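Long-range contacts in putative uncharacterized protein TTHB187 (Thermus thermophilus HB8, PDB 3SK9), which is the metal-dependent HD nuclease domain of the CRISPR effector Cas3, which cuts single-stranded DNA in defence against viruses and plasmids: residues W16-L26 with D75-A85; A109-R119 with A136-A147. All coordinates share one frame; numbering follows the deposited sequence.

Interaction 1: residues W16-L26 with D75-A85; sequences WAKSGNPFHPL and DLGKASPVFQA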
loop_
_atom_site.group_PDB
_atom_site.type_symbol
_atom_site.label_atom_id
_atom_site.label_comp_id
_atom_site.label_asym_id
_atom_site.label_seq_id
_atom_site.Cartn_x
_atom_site.Cartn_y
_atom_site.Cartn_z
ATOM N N TRP A 16 9.026 6.473 -13.953
ATOM C CA TRP A 16 10.258 5.743 -14.245
ATOM C C TRP A 16 10.666 4.825 -13.117
ATOM O O TRP A 16 11.334 3.818 -13.352
ATOM C CB TRP A 16 11.414 6.713 -14.560
ATOM C CG TRP A 16 12.780 6.055 -14.649
ATOM C CD1 TRP A 16 13.345 5.453 -15.767
ATOM C CD2 TRP A 16 13.771 5.969 -13.606
ATOM N NE1 TRP A 16 14.607 4.993 -15.455
ATOM C CE2 TRP A 16 14.885 5.281 -14.139
ATOM C CE3 TRP A 16 13.817 6.389 -12.276
ATOM C CZ2 TRP A 16 16.035 5.021 -13.383
ATOM C CZ3 TRP A 16 14.971 6.116 -11.524
ATOM C CH2 TRP A 16 16.061 5.443 -12.089
ATOM N N ALA A 17 10.310 5.180 -11.878
ATOM C CA ALA A 17 10.626 4.339 -10.725
ATOM C C ALA A 17 10.094 2.938 -10.962
ATOM O O ALA A 17 8.957 2.795 -11.379
ATOM C CB ALA A 17 10.017 4.925 -9.480
ATOM N N LYS A 18 10.927 1.926 -10.746
ATOM C CA LYS A 18 10.527 0.517 -10.950
ATOM C C LYS A 18 10.238 -0.267 -9.660
ATOM O O LYS A 18 10.747 0.076 -8.582
ATOM C CB LYS A 18 11.646 -0.227 -11.694
ATOM C CG LYS A 18 12.125 0.532 -12.955
ATOM C CD LYS A 18 11.021 0.611 -13.988
ATOM C CE LYS A 18 11.568 1.037 -15.384
ATOM N NZ LYS A 18 12.484 2.178 -15.227
ATOM N N SER A 19 9.469 -1.352 -9.778
ATOM C CA SER A 19 9.312 -2.263 -8.642
ATOM C C SER A 19 9.584 -3.693 -9.117
ATOM O O SER A 19 8.849 -4.226 -9.950
ATOM C CB SER A 19 7.908 -2.205 -8.060
ATOM O OG SER A 19 7.781 -3.109 -6.962
ATOM N N GLY A 20 10.656 -4.295 -8.624
ATOM C CA GLY A 20 10.844 -5.721 -8.786
ATOM C C GLY A 20 11.358 -6.169 -10.146
ATOM O O GLY A 20 11.877 -7.282 -10.269
ATOM N N ASN A 21 11.218 -5.319 -11.159
ATOM C CA ASN A 21 11.626 -5.662 -12.520
ATOM C C ASN A 21 11.596 -4.381 -13.363
ATOM O O ASN A 21 10.722 -3.494 -13.179
ATOM C CB ASN A 21 10.697 -6.757 -13.053
ATOM C CG ASN A 21 11.003 -7.146 -14.504
ATOM O OD1 ASN A 21 10.654 -6.429 -15.397
ATOM N ND2 ASN A 21 11.622 -8.320 -14.716
ATOM N N PRO A 22 12.569 -4.229 -14.284
ATOM C CA PRO A 22 12.667 -3.037 -15.148
ATOM C C PRO A 22 11.413 -2.754 -15.987
ATOM O O PRO A 22 11.157 -1.638 -16.420
ATOM C CB PRO A 22 13.828 -3.383 -16.086
ATOM C CG PRO A 22 14.596 -4.429 -15.384
ATOM C CD PRO A 22 13.619 -5.217 -14.575
ATOM N N PHE A 23 10.615 -3.771 -16.245
ATOM C CA PHE A 23 9.423 -3.571 -17.037
ATOM C C PHE A 23 8.147 -3.396 -16.184
ATOM O O PHE A 23 7.038 -3.426 -16.724
ATOM C CB PHE A 23 9.260 -4.750 -18.037
ATOM C CG PHE A 23 10.434 -4.883 -18.991
ATOM C CD1 PHE A 23 10.564 -4.009 -20.048
ATOM C CD2 PHE A 23 11.424 -5.830 -18.773
ATOM C CE1 PHE A 23 11.646 -4.084 -20.912
ATOM C CE2 PHE A 23 12.513 -5.932 -19.638
ATOM C CZ PHE A 23 12.610 -5.057 -20.726
ATOM N N HIS A 24 8.307 -3.211 -14.859
ATOM C CA HIS A 24 7.139 -3.103 -13.945
ATOM C C HIS A 24 7.286 -1.796 -13.165
ATOM O O HIS A 24 8.094 -1.700 -12.247
ATOM C CB HIS A 24 7.137 -4.313 -13.003
ATOM C CG HIS A 24 5.863 -4.494 -12.222
ATOM N ND1 HIS A 24 4.616 -4.493 -12.809
ATOM C CD2 HIS A 24 5.661 -4.783 -10.911
ATOM C CE1 HIS A 24 3.694 -4.726 -11.894
ATOM N NE2 HIS A 24 4.300 -4.888 -10.722
ATOM N N PRO A 25 6.587 -0.754 -13.598
ATOM C CA PRO A 25 6.721 0.509 -12.878
ATOM C C PRO A 25 6.254 0.367 -11.413
ATOM O O PRO A 25 5.307 -0.397 -11.152
ATOM C CB PRO A 25 5.761 1.453 -13.655
ATOM C CG PRO A 25 5.761 0.918 -15.079
ATOM C CD PRO A 25 5.873 -0.609 -14.897
ATOM N N LEU A 26 6.842 1.147 -10.515
ATOM C CA LEU A 26 6.418 1.173 -9.119
ATOM C C LEU A 26 4.919 1.487 -9.085
ATOM O O LEU A 26 4.180 0.878 -8.315
ATOM C CB LEU A 26 7.180 2.246 -8.356
ATOM C CG LEU A 26 6.811 2.396 -6.865
ATOM C CD1 LEU A 26 6.891 1.067 -6.148
ATOM C CD2 LEU A 26 7.792 3.411 -6.237
ATOM N N ASP A 75 4.804 0.215 -0.736
ATOM C CA ASP A 75 6.161 0.237 -1.321
ATOM C C ASP A 75 6.546 1.615 -1.819
ATOM O O ASP A 75 7.443 1.738 -2.661
ATOM C CB ASP A 75 6.303 -0.811 -2.462
ATOM C CG ASP A 75 6.547 -2.238 -1.935
ATOM O OD1 ASP A 75 6.495 -2.504 -0.693
ATOM O OD2 ASP A 75 6.802 -3.113 -2.788
ATOM N N LEU A 76 5.895 2.652 -1.304
ATOM C CA LEU A 76 6.240 4.008 -1.695
ATOM C C LEU A 76 7.725 4.328 -1.365
ATOM O O LEU A 76 8.389 5.121 -2.062
ATOM C CB LEU A 76 5.316 5.012 -0.996
ATOM C CG LEU A 76 5.617 6.455 -1.389
ATOM C CD1 LEU A 76 5.323 6.623 -2.882
ATOM C CD2 LEU A 76 4.755 7.448 -0.538
ATOM N N GLY A 77 8.261 3.659 -0.346
ATOM C CA GLY A 77 9.675 3.806 0.009
ATOM C C GLY A 77 10.666 3.505 -1.128
ATOM O O GLY A 77 11.815 3.932 -1.066
ATOM N N LYS A 78 10.221 2.769 -2.155
ATOM C CA LYS A 78 11.090 2.464 -3.324
ATOM C C LYS A 78 11.309 3.657 -4.237
ATOM O O LYS A 78 12.175 3.618 -5.129
ATOM C CB LYS A 78 10.534 1.285 -4.128
ATOM C CG LYS A 78 10.691 -0.032 -3.394
ATOM C CD LYS A 78 10.379 -1.207 -4.300
ATOM C CE LYS A 78 10.334 -2.523 -3.548
ATOM N NZ LYS A 78 9.345 -3.447 -4.168
ATOM N N ALA A 79 10.534 4.709 -4.013
ATOM C CA ALA A 79 10.616 5.925 -4.821
ATOM C C ALA A 79 11.739 6.821 -4.277
ATOM O O ALA A 79 11.501 7.941 -3.835
ATOM C CB ALA A 79 9.298 6.673 -4.803
ATOM N N SER A 80 12.954 6.296 -4.403
ATOM C CA SER A 80 14.170 6.940 -3.919
ATOM C C SER A 80 15.348 6.393 -4.749
ATOM O O SER A 80 15.324 5.241 -5.168
ATOM C CB SER A 80 14.348 6.560 -2.448
ATOM O OG SER A 80 15.664 6.931 -2.008
ATOM N N PRO A 81 16.407 7.197 -4.955
ATOM C CA PRO A 81 17.502 6.709 -5.818
ATOM C C PRO A 81 18.159 5.449 -5.242
ATOM O O PRO A 81 18.646 4.623 -5.986
ATOM C CB PRO A 81 18.530 7.861 -5.809
ATOM C CG PRO A 81 17.851 9.055 -5.277
ATOM C CD PRO A 81 16.551 8.605 -4.564
ATOM N N VAL A 82 18.167 5.318 -3.918
ATOM C CA VAL A 82 18.703 4.153 -3.240
ATOM C C VAL A 82 18.157 2.809 -3.793
ATOM O O VAL A 82 18.873 1.803 -3.846
ATOM C CB VAL A 82 18.363 4.250 -1.730
ATOM C CG1 VAL A 82 18.539 2.930 -1.063
ATOM C CG2 VAL A 82 19.219 5.321 -1.072
ATOM N N PHE A 83 16.901 2.785 -4.204
ATOM C CA PHE A 83 16.281 1.538 -4.707
ATOM C C PHE A 83 16.080 1.491 -6.247
ATOM O O PHE A 83 15.360 0.634 -6.744
ATOM C CB PHE A 83 14.931 1.317 -4.000
ATOM C CG PHE A 83 15.038 1.332 -2.502
ATOM C CD1 PHE A 83 14.659 2.455 -1.779
ATOM C CD2 PHE A 83 15.585 0.243 -1.824
ATOM C CE1 PHE A 83 14.787 2.480 -0.407
ATOM C CE2 PHE A 83 15.735 0.256 -0.448
ATOM C CZ PHE A 83 15.341 1.376 0.270
ATOM N N GLN A 84 16.713 2.401 -6.991
ATOM C CA GLN A 84 16.496 2.468 -8.413
ATOM C C GLN A 84 17.879 2.457 -9.075
ATOM O O GLN A 84 18.891 2.658 -8.407
ATOM C CB GLN A 84 15.736 3.749 -8.747
ATOM C CG GLN A 84 14.352 3.832 -8.053
ATOM C CD GLN A 84 13.378 2.774 -8.581
ATOM O OE1 GLN A 84 13.491 2.346 -9.732
ATOM N NE2 GLN A 84 12.402 2.361 -7.741
ATOM N N ALA A 85 17.909 2.210 -10.379
ATOM C CA ALA A 85 19.175 2.035 -11.097
ATOM C C ALA A 85 19.852 3.368 -11.410
ATOM O O ALA A 85 19.246 4.438 -11.324
ATOM C CB ALA A 85 18.936 1.243 -12.369
HETATM O O HOH W 1 12.929 -1.032 -6.848
#

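Interaction 2: residues A109-R119 with A136-A147; sequences AHGVFTELFLR and AAALGAHHGFPA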
loop_
_atom_site.group_PDB
_atom_site.type_symbol
_atom_site.label_atom_id
_atom_site.label_comp_id
_atom_site.label_asym_id
_atom_site.label_seq_id
_atom_site.Cartn_x
_atom_site.Cartn_y
_atom_site.Cartn_z
ATOM N N ALA A 109 16.003 -0.904 4.866
ATOM C CA ALA A 109 14.942 -1.569 4.097
ATOM C C ALA A 109 14.052 -0.490 3.505
ATOM O O ALA A 109 13.922 0.570 4.119
ATOM C CB ALA A 109 14.105 -2.490 5.009
ATOM N N HIS A 110 13.440 -0.735 2.341
ATOM C CA HIS A 110 12.590 0.307 1.752
ATOM C C HIS A 110 11.418 0.682 2.654
ATOM O O HIS A 110 10.937 1.811 2.591
ATOM C CB HIS A 110 12.071 -0.075 0.343
ATOM C CG HIS A 110 11.048 -1.160 0.337
ATOM N ND1 HIS A 110 11.380 -2.494 0.244
ATOM C CD2 HIS A 110 9.695 -1.117 0.401
ATOM C CE1 HIS A 110 10.280 -3.228 0.262
ATOM N NE2 HIS A 110 9.243 -2.415 0.343
ATOM N N GLY A 111 10.984 -0.221 3.539
ATOM C CA GLY A 111 9.854 0.087 4.422
ATOM C C GLY A 111 10.125 1.201 5.422
ATOM O O GLY A 111 9.196 1.928 5.840
ATOM N N VAL A 112 11.404 1.403 5.750
ATOM C CA VAL A 112 11.805 2.522 6.604
ATOM C C VAL A 112 11.525 3.820 5.855
ATOM O O VAL A 112 10.987 4.797 6.423
ATOM C CB VAL A 112 13.297 2.453 6.981
ATOM C CG1 VAL A 112 13.733 3.688 7.753
ATOM C CG2 VAL A 112 13.609 1.189 7.784
ATOM N N PHE A 113 11.897 3.853 4.574
ATOM C CA PHE A 113 11.544 5.032 3.745
ATOM C C PHE A 113 10.048 5.181 3.617
ATOM O O PHE A 113 9.520 6.306 3.674
ATOM C CB PHE A 113 12.172 4.957 2.371
ATOM C CG PHE A 113 13.683 5.135 2.386
ATOM C CD1 PHE A 113 14.247 6.380 2.183
ATOM C CD2 PHE A 113 14.508 4.057 2.620
ATOM C CE1 PHE A 113 15.637 6.533 2.176
ATOM C CE2 PHE A 113 15.897 4.206 2.612
ATOM C CZ PHE A 113 16.448 5.438 2.393
ATOM N N THR A 114 9.312 4.079 3.483
ATOM C CA THR A 114 7.858 4.232 3.359
ATOM C C THR A 114 7.364 4.925 4.633
ATOM O O THR A 114 6.542 5.854 4.578
ATOM C CB THR A 114 7.156 2.854 3.213
ATOM O OG1 THR A 114 7.545 2.268 1.981
ATOM C CG2 THR A 114 5.582 3.009 3.280
ATOM N N GLU A 115 7.834 4.471 5.792
ATOM C CA GLU A 115 7.349 5.073 7.030
ATOM C C GLU A 115 7.680 6.593 7.090
ATOM O O GLU A 115 6.824 7.404 7.420
ATOM C CB GLU A 115 7.872 4.328 8.263
ATOM C CG GLU A 115 7.506 5.021 9.609
ATOM C CD GLU A 115 8.068 4.319 10.819
ATOM O OE1 GLU A 115 8.726 3.270 10.649
ATOM O OE2 GLU A 115 7.835 4.804 11.951
ATOM N N LEU A 116 8.927 6.975 6.785
ATOM C CA LEU A 116 9.296 8.401 6.824
ATOM C C LEU A 116 8.474 9.227 5.840
ATOM O O LEU A 116 8.069 10.324 6.177
ATOM C CB LEU A 116 10.760 8.597 6.517
ATOM C CG LEU A 116 11.693 8.037 7.595
ATOM C CD1 LEU A 116 13.143 8.119 7.105
ATOM C CD2 LEU A 116 11.473 8.821 8.850
ATOM N N PHE A 117 8.260 8.706 4.639
ATOM C CA PHE A 117 7.544 9.453 3.610
ATOM C C PHE A 117 6.097 9.635 4.042
ATOM O O PHE A 117 5.532 10.726 3.910
ATOM C CB PHE A 117 7.568 8.737 2.240
ATOM C CG PHE A 117 8.959 8.577 1.646
ATOM C CD1 PHE A 117 10.019 9.343 2.081
ATOM C CD2 PHE A 117 9.171 7.669 0.621
ATOM C CE1 PHE A 117 11.271 9.195 1.509
ATOM C CE2 PHE A 117 10.433 7.538 0.038
ATOM C CZ PHE A 117 11.467 8.283 0.488
ATOM N N LEU A 118 5.495 8.566 4.579
ATOM C CA LEU A 118 4.070 8.610 4.876
ATOM C C LEU A 118 3.790 9.501 6.091
ATOM O O LEU A 118 2.687 10.070 6.163
ATOM C CB LEU A 118 3.483 7.201 5.071
ATOM C CG LEU A 118 3.371 6.385 3.774
ATOM C CD1 LEU A 118 2.668 5.004 4.035
ATOM C CD2 LEU A 118 2.584 7.176 2.726
ATOM N N ARG A 119 4.745 9.614 7.034
ATOM C CA ARG A 119 4.556 10.487 8.192
ATOM C C ARG A 119 4.287 11.898 7.678
ATOM O O ARG A 119 3.405 12.602 8.172
ATOM C CB ARG A 119 5.778 10.492 9.129
ATOM C CG ARG A 119 5.857 9.235 10.041
ATOM C CD ARG A 119 7.168 9.199 10.856
ATOM N NE ARG A 119 7.291 10.309 11.799
ATOM C CZ ARG A 119 7.021 10.238 13.102
ATOM N NH1 ARG A 119 6.582 9.096 13.650
ATOM N NH2 ARG A 119 7.186 11.320 13.873
ATOM N N ALA A 136 1.686 5.260 9.293
ATOM C CA ALA A 136 2.994 5.209 8.599
ATOM C C ALA A 136 3.819 3.991 9.070
ATOM O O ALA A 136 4.436 3.268 8.255
ATOM C CB ALA A 136 3.745 6.504 8.874
ATOM N N ALA A 137 3.848 3.757 10.378
ATOM C CA ALA A 137 4.477 2.534 10.914
ATOM C C ALA A 137 3.765 1.248 10.502
ATOM O O ALA A 137 4.425 0.243 10.258
ATOM C CB ALA A 137 4.589 2.580 12.453
ATOM N N ALA A 138 2.424 1.243 10.449
ATOM C CA ALA A 138 1.683 0.066 9.947
ATOM C C ALA A 138 2.143 -0.376 8.550
ATOM O O ALA A 138 2.126 -1.566 8.198
ATOM C CB ALA A 138 0.140 0.369 9.932
ATOM N N LEU A 139 2.515 0.602 7.725
ATOM C CA LEU A 139 2.875 0.335 6.323
ATOM C C LEU A 139 4.375 0.245 6.146
ATOM O O LEU A 139 4.842 0.143 5.039
ATOM C CB LEU A 139 2.298 1.461 5.419
ATOM C CG LEU A 139 0.739 1.460 5.576
ATOM C CD1 LEU A 139 0.111 2.764 5.100
ATOM C CD2 LEU A 139 0.134 0.261 4.827
ATOM N N GLY A 140 5.127 0.236 7.256
ATOM C CA GLY A 140 6.589 0.275 7.198
ATOM C C GLY A 140 7.270 -1.090 7.155
ATOM O O GLY A 140 6.673 -2.089 6.751
ATOM N N ALA A 141 8.537 -1.104 7.579
ATOM C CA ALA A 141 9.397 -2.299 7.466
ATOM C C ALA A 141 9.221 -3.385 8.507
ATOM O O ALA A 141 9.777 -4.482 8.325
ATOM C CB ALA A 141 10.897 -1.844 7.468
ATOM N N HIS A 142 8.534 -3.121 9.626
ATOM C CA HIS A 142 8.597 -4.085 10.709
ATOM C C HIS A 142 7.201 -4.408 11.212
ATOM O O HIS A 142 6.963 -4.412 12.392
ATOM C CB HIS A 142 9.469 -3.545 11.860
ATOM C CG HIS A 142 10.783 -2.999 11.390
ATOM N ND1 HIS A 142 11.771 -3.795 10.850
ATOM C CD2 HIS A 142 11.261 -1.733 11.364
ATOM C CE1 HIS A 142 12.818 -3.043 10.532
ATOM N NE2 HIS A 142 12.530 -1.788 10.829
ATOM N N HIS A 143 6.291 -4.623 10.268
ATOM C CA HIS A 143 4.957 -5.125 10.594
ATOM C C HIS A 143 4.309 -4.348 11.721
ATOM O O HIS A 143 3.833 -4.909 12.712
ATOM C CB HIS A 143 5.053 -6.603 10.880
ATOM C CG HIS A 143 5.685 -7.351 9.756
ATOM N ND1 HIS A 143 5.046 -7.542 8.546
ATOM C CD2 HIS A 143 6.916 -7.894 9.625
ATOM C CE1 HIS A 143 5.849 -8.204 7.731
ATOM N NE2 HIS A 143 6.990 -8.428 8.360
ATOM N N GLY A 144 4.299 -3.037 11.519
ATOM C CA GLY A 144 3.623 -2.106 12.382
ATOM C C GLY A 144 4.475 -1.532 13.503
ATOM O O GLY A 144 4.072 -0.587 14.138
ATOM N N PHE A 145 5.632 -2.124 13.792
ATOM C CA PHE A 145 6.472 -1.525 14.828
ATOM C C PHE A 145 7.349 -0.442 14.170
ATOM O O PHE A 145 7.857 -0.642 13.045
ATOM C CB PHE A 145 7.346 -2.595 15.475
ATOM C CG PHE A 145 6.559 -3.676 16.191
ATOM C CD1 PHE A 145 5.991 -3.411 17.427
ATOM C CD2 PHE A 145 6.476 -4.958 15.662
ATOM C CE1 PHE A 145 5.292 -4.408 18.144
ATOM C CE2 PHE A 145 5.732 -5.986 16.350
ATOM C CZ PHE A 145 5.158 -5.698 17.583
ATOM N N PRO A 146 7.519 0.697 14.851
ATOM C CA PRO A 146 8.187 1.813 14.161
ATOM C C PRO A 146 9.700 1.596 13.954
ATOM O O PRO A 146 10.382 1.032 14.821
ATOM C CB PRO A 146 7.935 3.010 15.081
ATOM C CG PRO A 146 7.687 2.407 16.444
ATOM C CD PRO A 146 7.126 1.026 16.239
ATOM N N ALA A 147 10.214 2.128 12.861
ATOM C CA ALA A 147 11.655 2.076 12.585
ATOM C C ALA A 147 12.438 2.742 13.731
ATOM O O ALA A 147 11.996 3.753 14.275
ATOM C CB ALA A 147 11.955 2.811 11.328
HETATM O O HOH W 2 9.333 1.064 9.326
HETATM O O HOH W 3 9.888 5.535 13.658
#

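Interaction 1: residues W16-L26 with D75-A85
Gln84 grips the backbone of Lys18 at both ends. A fold at chi2 (-67°) brings the Gln84 amide there: Gln84 OE1 accepts from Lys18 N at 2.8 Å, nearly straight, the donor tilted from the carbonyl plane, and Gln84 NE2 gives one hydrogen to Lys18 O at 2.9 Å, on a lone pair. The other NE2 hydrogen goes to Lys78 O, met from above its carbonyl plane; both acceptors lie in the plane of the Gln84 amide, so three bonds fix its rotation. Trp16 and Gln84 run in opposite directions alongside each other, with Trp16 CZ3 3.7 Å from Gln84 CB, while Ala85 O sits at the indole edge.

Lys78 runs extended until its last torsion, where NZ turns to donate to Ser19 OG (3.2 Å) and pairs with Asp75 OD2 from above the carboxylate plane (2.9 Å). Asp75 belongs to the divalent-metal site, so Lys78 is probably a second-shell residue. Leu26, with CG trans to its own N (chi1 179°), spreads CD1 over Asp75 O and CD2 against Ala79 CB. Two loops thus meet, one between helices 10-16 and 26-43, the other between helices 60-71 and 110-124; helix 165-181 packs on Trp16 and Ala79.

Interaction 2: residues A109-R119 with A136-A147
Gly111 and Ala141 bring their backbones together, with CA atoms 3.9 Å apart. At Gly111, which has no side chain, the helix surface has a notch into which the turn after helix 129-138 settles. Gly140 lies alongside, its CA 3.4 Å from Gly111 O in a CA-H...O contact. The methyl of Ala141 is the bump above this notch, resting on the backbone of Gly111 and Val112 and touching Val112 CG2.

One helical turn on, Ala136 fills the next hollow: its CB sits against Glu115 O (3.5 Å), with Leu118 CB and Arg119 CG as the walls. The small Ala136 lets the end of helix 129-138 come close to helix 110-124, Glu115 CA lying 4.6 Å from Ala136 CA. Leu118 and Leu139 cross at about a right angle, CD1 to CD1 at 3.6 Å, and Thr114 CG2 presses on Leu139 O.

Glu115 bridges to the far end of the loop. With CG trans to the backbone N (chi1 174°) and the chain straight beyond it, the side chain passes over Ala136 O and Ala137 and puts its carboxylate beside Pro146 and Ala147. Glu115 OE1 accepts from Ala147 N at 2.9 Å through its syn lone pair, and Ala147 CB touches both Glu115 OE1 and Val112 CG1. Water 2 joins OE1 to Ala141 N, and water 3 joins OE2 to Ala147 O. Three donors, one backbone N-H and two waters, thus point at the buried carboxylate, which would favour its charged form despite burial, while the bonds tie both ends of the 141-147 loop to one helix.

Interaction 1 closes before interaction 2 opens along the chain, and their centres lie about 17 Å apart within the same HD domain. The 75-85 loop and the start of helix 110-124 touch directly: hydrogen bonds link Thr114 OG1 to Gly77 N and His110 NE2 to Asp75 OD1, and the Phe83 ring meets that of Phe113. Asp75 is thereby held from both contacts, by Lys78 in interaction 1 and by His110 from segment 109-119. Together with His29, His74 and Asp210 it makes up the divalent-metal site, so interaction 2, at the end of helix 129-138, packs the same helix whose His110 hydrogen-bonds Asp75.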